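Local coordinates for MHC class I-like protein MILL2 (Mus musculus, PDB 6A97) that is a GPI-anchored MHC class I-like protein that binds heparan sulfate proteoglycans on the surface of fibroblasts, at residues 49-54 with 227-232; 253-256 with 260-263. All coordinates share one frame; numbering follows the deposited sequence.

Interaction 1 joins the class I platform to the Ig-like alpha-3 domain, and interaction 2 is a small hairpin within that second domain; their centres lie about 11 Å apart. Tyr260 connects them. Its ring packs in the hairpin, while its OH reaches the domain junction, where it probably hydrogen-bonds to Glu51 OE2, although the modelled 2.3 Å is too short to be trusted. The same hydroxyl lies 3.0 Å from Arg229 NH2, a weak hydrogen bond, and Tyr260 CD2 is 3.7 Å from Thr228 O. Glu51, Arg229 and Tyr260 thus form one polar cluster, with the hairpin of residues 253-263 supplying the third member.

Interaction 1: residues 49-54 with 227-232; sequences DEELFL and YTREAT
The junction between the alpha-1/alpha-2 platform of the MHC class I fold and the Ig-like alpha-3 domain is bridged here by a salt bridge between Glu51 and Arg229. Asp49 and Glu50 form the tight turn between strands 42-48 and 51-57, both with left-handed backbone angles as in a type I' turn; Glu51 follows at the start of the second strand. Arg229 comes from the loop ahead of strand 231-237, its side chain extended from CG to NE and meeting Glu51 from the opposite direction. Arg229 NE donates to Glu51 OE1 over 2.9 Å, with an angle of 151° at the hydrogen. The oxygen lies at the edge of the guanidinium, close to its plane, but the nitrogen approaches on the syn side and 33° out of the carboxylate plane; the two flat groups are turned 55° apart. The bend of Glu51 at chi2 brings the carboxylate round to the loop, and its other oxygen, OE2, faces Tyr260 OH. Arginine suits the place because its several N-H groups can serve both domains at once: NH1 bonds to Ser249 O within alpha-3 while NE reaches the platform. Over one guanidinium face sits the carbonyl of Glu50, whose O is 3.4 Å from Arg229 CZ, a polar contact without hydrogen-bond geometry. Beside it, the aliphatic part of the arginine rests on the turn, Arg229 CD lying 4.0 Å from Glu50 CB. A water adds a second link, donating to Glu51 OE1 (3.0 Å) and accepting from the backbone N of Arg229 (2.9 Å).

Interaction 2: residues 253-256 with 260-263; sequences LPSG and YQAR
A short antiparallel hairpin at the edge of one sheet of the immunoglobulin C1-type domain pairs Leu253 and Pro254 with Gln261 and Tyr260. Leu253 and Gln261 are the hydrogen-bonded pair: Leu253 N gives to Gln261 O at 2.9 Å, and Gln261 N returns the bond to Leu253 O at 2.7 Å. Pro254 and Tyr260 follow as a non-hydrogen-bonded pair, a position that suits proline, which has no N-H to offer. On the sheet face of Pro254, the pyrrolidine lies obliquely against the tyrosine ring, with Pro254 CA 3.7 Å from Tyr260 CD1, while the phenol OH runs on to Glu51 of the platform. On the face of Leu253 and Gln261 a polar link is added: Gln261 NE2 donates to Ser255 OG over 2.7 Å, nearly straight (168°) and within 6° of the amide plane. Gln261 reaches it with CG set between the backbone N and carbonyl carbon (chi1 64°), which turns the chain over Leu253 CB and the serine. Further along, Arg263 bends at chi3 and offers a guanidinium face to the leucine methyl, NH2 and Leu253 CD1 being 4.0 Å apart. Another protein chain, probably the beta2-microglobulin light chain usual in this family, packs on this hairpin and receives a further bond from Gln261 NE2, while Arg222 holds OE1. With partners at both ends of the amide, the rotation of Gln261 is fixed; Ser255, small and with a hydroxyl that also meets a water, is one of the partners satisfying this buried amide at the interface with the other chain.

Interaction 1: residues 49-54 with 227-232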
loop_
_atom_site.group_PDB
_atom_site.type_symbol
_atom_site.label_atom_id
_atom_site.label_comp_id
_atom_site.label_asym_id
_atom_site.label_seq_id
_atom_site.Cartn_x
_atom_site.Cartn_y
_atom_site.Cartn_z
ATOM N N ASP A 49 -18.449 -7.545 5.967
ATOM C CA ASP A 49 -17.261 -7.217 5.183
ATOM C C ASP A 49 -16.559 -5.995 5.764
ATOM O O ASP A 49 -16.173 -5.080 5.034
ATOM C CB ASP A 49 -17.633 -6.996 3.714
ATOM C CG ASP A 49 -18.224 -8.245 3.074
ATOM O OD1 ASP A 49 -17.932 -9.359 3.560
ATOM O OD2 ASP A 49 -18.984 -8.116 2.092
ATOM N N GLU A 50 -16.422 -6.002 7.091
ATOM C CA GLU A 50 -15.753 -4.959 7.876
ATOM C C GLU A 50 -16.527 -3.636 7.959
ATOM O O GLU A 50 -16.055 -2.692 8.590
ATOM C CB GLU A 50 -14.341 -4.683 7.332
ATOM C CG GLU A 50 -13.523 -5.929 7.009
ATOM C CD GLU A 50 -13.299 -6.809 8.216
ATOM O OE1 GLU A 50 -13.302 -8.049 8.056
ATOM O OE2 GLU A 50 -13.117 -6.263 9.325
ATOM N N GLU A 51 -17.705 -3.561 7.343
ATOM C CA GLU A 51 -18.516 -2.342 7.424
ATOM C C GLU A 51 -19.663 -2.467 8.430
ATOM O O GLU A 51 -20.430 -3.431 8.397
ATOM C CB GLU A 51 -19.075 -1.974 6.050
ATOM C CG GLU A 51 -18.002 -1.726 5.009
ATOM C CD GLU A 51 -16.994 -0.688 5.462
ATOM O OE1 GLU A 51 -15.793 -1.024 5.566
ATOM O OE2 GLU A 51 -17.405 0.464 5.724
ATOM N N LEU A 52 -19.767 -1.489 9.322
ATOM C CA LEU A 52 -20.809 -1.486 10.335
ATOM C C LEU A 52 -22.173 -1.486 9.657
ATOM O O LEU A 52 -22.458 -0.653 8.795
ATOM C CB LEU A 52 -20.655 -0.284 11.268
ATOM C CG LEU A 52 -21.720 -0.163 12.363
ATOM C CD1 LEU A 52 -21.693 -1.377 13.290
ATOM C CD2 LEU A 52 -21.541 1.122 13.158
ATOM N N PHE A 53 -23.005 -2.447 10.036
ATOM C CA PHE A 53 -24.272 -2.662 9.366
ATOM C C PHE A 53 -25.441 -2.448 10.323
ATOM O O PHE A 53 -26.414 -1.762 10.000
ATOM C CB PHE A 53 -24.305 -4.075 8.765
ATOM C CG PHE A 53 -25.615 -4.437 8.123
ATOM C CD1 PHE A 53 -26.207 -3.594 7.197
ATOM C CD2 PHE A 53 -26.250 -5.625 8.439
ATOM C CE1 PHE A 53 -27.410 -3.927 6.606
ATOM C CE2 PHE A 53 -27.454 -5.964 7.850
ATOM C CZ PHE A 53 -28.032 -5.115 6.933
ATOM N N LEU A 54 -25.344 -3.025 11.514
ATOM C CA LEU A 54 -26.427 -2.919 12.477
ATOM C C LEU A 54 -25.867 -2.662 13.859
ATOM O O LEU A 54 -24.743 -3.069 14.172
ATOM C CB LEU A 54 -27.279 -4.195 12.486
ATOM C CG LEU A 54 -28.134 -4.496 11.260
ATOM C CD1 LEU A 54 -28.637 -5.940 11.303
ATOM C CD2 LEU A 54 -29.301 -3.521 11.192
ATOM N N TYR A 227 -13.455 3.215 -1.173
ATOM C CA TYR A 227 -14.728 2.532 -0.950
ATOM C C TYR A 227 -14.600 1.392 0.059
ATOM O O TYR A 227 -15.579 1.011 0.700
ATOM C CB TYR A 227 -15.286 1.999 -2.271
ATOM N N THR A 228 -13.397 0.844 0.185
ATOM C CA THR A 228 -13.131 -0.200 1.170
ATOM C C THR A 228 -11.964 0.215 2.057
ATOM O O THR A 228 -11.391 1.291 1.877
ATOM C CB THR A 228 -12.815 -1.556 0.508
ATOM O OG1 THR A 228 -11.554 -1.483 -0.168
ATOM C CG2 THR A 228 -13.905 -1.934 -0.487
ATOM N N ARG A 229 -11.615 -0.642 3.013
ATOM C CA ARG A 229 -10.563 -0.328 3.974
ATOM C C ARG A 229 -9.190 -0.841 3.544
ATOM O O ARG A 229 -8.296 -1.002 4.373
ATOM C CB ARG A 229 -10.919 -0.905 5.344
ATOM C CG ARG A 229 -12.130 -0.258 5.986
ATOM C CD ARG A 229 -12.666 -1.105 7.121
ATOM N NE ARG A 229 -13.860 -0.518 7.716
ATOM C CZ ARG A 229 -13.931 -0.089 8.970
ATOM N NH1 ARG A 229 -12.875 -0.192 9.766
ATOM N NH2 ARG A 229 -15.059 0.434 9.428
ATOM N N GLU A 230 -9.022 -1.093 2.251
ATOM C CA GLU A 230 -7.750 -1.597 1.744
ATOM C C GLU A 230 -7.130 -0.642 0.734
ATOM O O GLU A 230 -7.758 -0.277 -0.261
ATOM C CB GLU A 230 -7.934 -2.975 1.111
ATOM C CG GLU A 230 -8.398 -4.038 2.090
ATOM C CD GLU A 230 -8.560 -5.397 1.435
ATOM O OE1 GLU A 230 -9.354 -5.504 0.474
ATOM O OE2 GLU A 230 -7.895 -6.356 1.884
ATOM N N ALA A 231 -5.890 -0.242 1.004
ATOM C CA ALA A 231 -5.166 0.666 0.124
ATOM C C ALA A 231 -3.684 0.669 0.464
ATOM O O ALA A 231 -3.289 0.333 1.583
ATOM C CB ALA A 231 -5.735 2.072 0.224
ATOM N N THR A 232 -2.861 1.033 -0.511
ATOM C CA THR A 232 -1.444 1.234 -0.255
ATOM C C THR A 232 -1.003 2.570 -0.821
ATOM O O THR A 232 -1.406 2.957 -1.923
ATOM C CB THR A 232 -0.569 0.110 -0.864
ATOM O OG1 THR A 232 -0.705 0.111 -2.289
ATOM C CG2 THR A 232 -0.969 -1.249 -0.318
HETATM O O HOH W 1 -13.688 -2.446 3.952
#

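Interaction 2: residues 253-256 with 260-263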
loop_
_atom_site.group_PDB
_atom_site.type_symbol
_atom_site.label_atom_id
_atom_site.label_comp_id
_atom_site.label_asym_id
_atom_site.label_seq_id
_atom_site.Cartn_x
_atom_site.Cartn_y
_atom_site.Cartn_z
ATOM N N LEU A 253 -8.116 5.376 7.819
ATOM C CA LEU A 253 -8.892 6.420 8.490
ATOM C C LEU A 253 -10.319 6.514 7.963
ATOM O O LEU A 253 -10.534 6.672 6.757
ATOM C CB LEU A 253 -8.207 7.779 8.335
ATOM C CG LEU A 253 -6.743 7.892 8.767
ATOM C CD1 LEU A 253 -6.208 9.285 8.459
ATOM C CD2 LEU A 253 -6.597 7.578 10.245
ATOM N N PRO A 254 -11.305 6.414 8.866
ATOM C CA PRO A 254 -12.693 6.652 8.464
ATOM C C PRO A 254 -12.919 8.132 8.177
ATOM O O PRO A 254 -12.593 8.973 9.012
ATOM C CB PRO A 254 -13.499 6.189 9.681
ATOM C CG PRO A 254 -12.564 6.367 10.835
ATOM C CD PRO A 254 -11.185 6.080 10.295
ATOM N N SER A 255 -13.452 8.447 7.003
ATOM C CA SER A 255 -13.759 9.832 6.664
ATOM C C SER A 255 -15.062 10.288 7.315
ATOM O O SER A 255 -15.304 11.485 7.456
ATOM C CB SER A 255 -13.837 10.008 5.149
ATOM O OG SER A 255 -12.553 9.880 4.566
ATOM N N GLY A 256 -15.893 9.327 7.712
ATOM C CA GLY A 256 -17.109 9.629 8.446
ATOM C C GLY A 256 -18.387 9.518 7.634
ATOM O O GLY A 256 -19.479 9.485 8.195
ATOM N N TYR A 260 -13.355 5.912 3.127
ATOM C CA TYR A 260 -12.134 5.891 3.916
ATOM C C TYR A 260 -11.020 6.703 3.280
ATOM O O TYR A 260 -11.057 7.015 2.093
ATOM C CB TYR A 260 -11.708 4.442 4.139
ATOM C CG TYR A 260 -12.795 3.696 4.863
ATOM C CD1 TYR A 260 -12.881 3.740 6.248
ATOM C CD2 TYR A 260 -13.777 3.004 4.163
ATOM C CE1 TYR A 260 -13.895 3.092 6.920
ATOM C CE2 TYR A 260 -14.799 2.350 4.831
ATOM C CZ TYR A 260 -14.851 2.401 6.209
ATOM O OH TYR A 260 -15.860 1.758 6.890
ATOM N N GLN A 261 -10.039 7.067 4.091
ATOM C CA GLN A 261 -8.919 7.832 3.587
ATOM C C GLN A 261 -7.627 7.373 4.242
ATOM O O GLN A 261 -7.645 6.611 5.215
ATOM C CB GLN A 261 -9.144 9.329 3.805
ATOM C CG GLN A 261 -9.213 9.773 5.247
ATOM C CD GLN A 261 -9.394 11.275 5.358
ATOM O OE1 GLN A 261 -8.425 12.023 5.521
ATOM N NE2 GLN A 261 -10.641 11.729 5.247
ATOM N N ALA A 262 -6.509 7.828 3.690
ATOM C CA ALA A 262 -5.193 7.419 4.168
ATOM C C ALA A 262 -4.183 8.550 4.005
ATOM O O ALA A 262 -4.436 9.526 3.296
ATOM C CB ALA A 262 -4.726 6.172 3.435
ATOM N N ARG A 263 -3.036 8.414 4.657
ATOM C CA ARG A 263 -2.065 9.500 4.699
ATOM C C ARG A 263 -0.651 8.965 4.916
ATOM O O ARG A 263 -0.443 8.060 5.724
ATOM C CB ARG A 263 -2.445 10.488 5.805
ATOM C CG ARG A 263 -1.339 11.422 6.256
ATOM C CD ARG A 263 -1.836 12.344 7.363
ATOM N NE ARG A 263 -2.313 11.593 8.521
ATOM C CZ ARG A 263 -3.073 12.104 9.487
ATOM N NH1 ARG A 263 -3.455 13.373 9.439
ATOM N NH2 ARG A 263 -3.454 11.343 10.503
HETATM O O HOH W 2 -12.950 9.830 1.889
#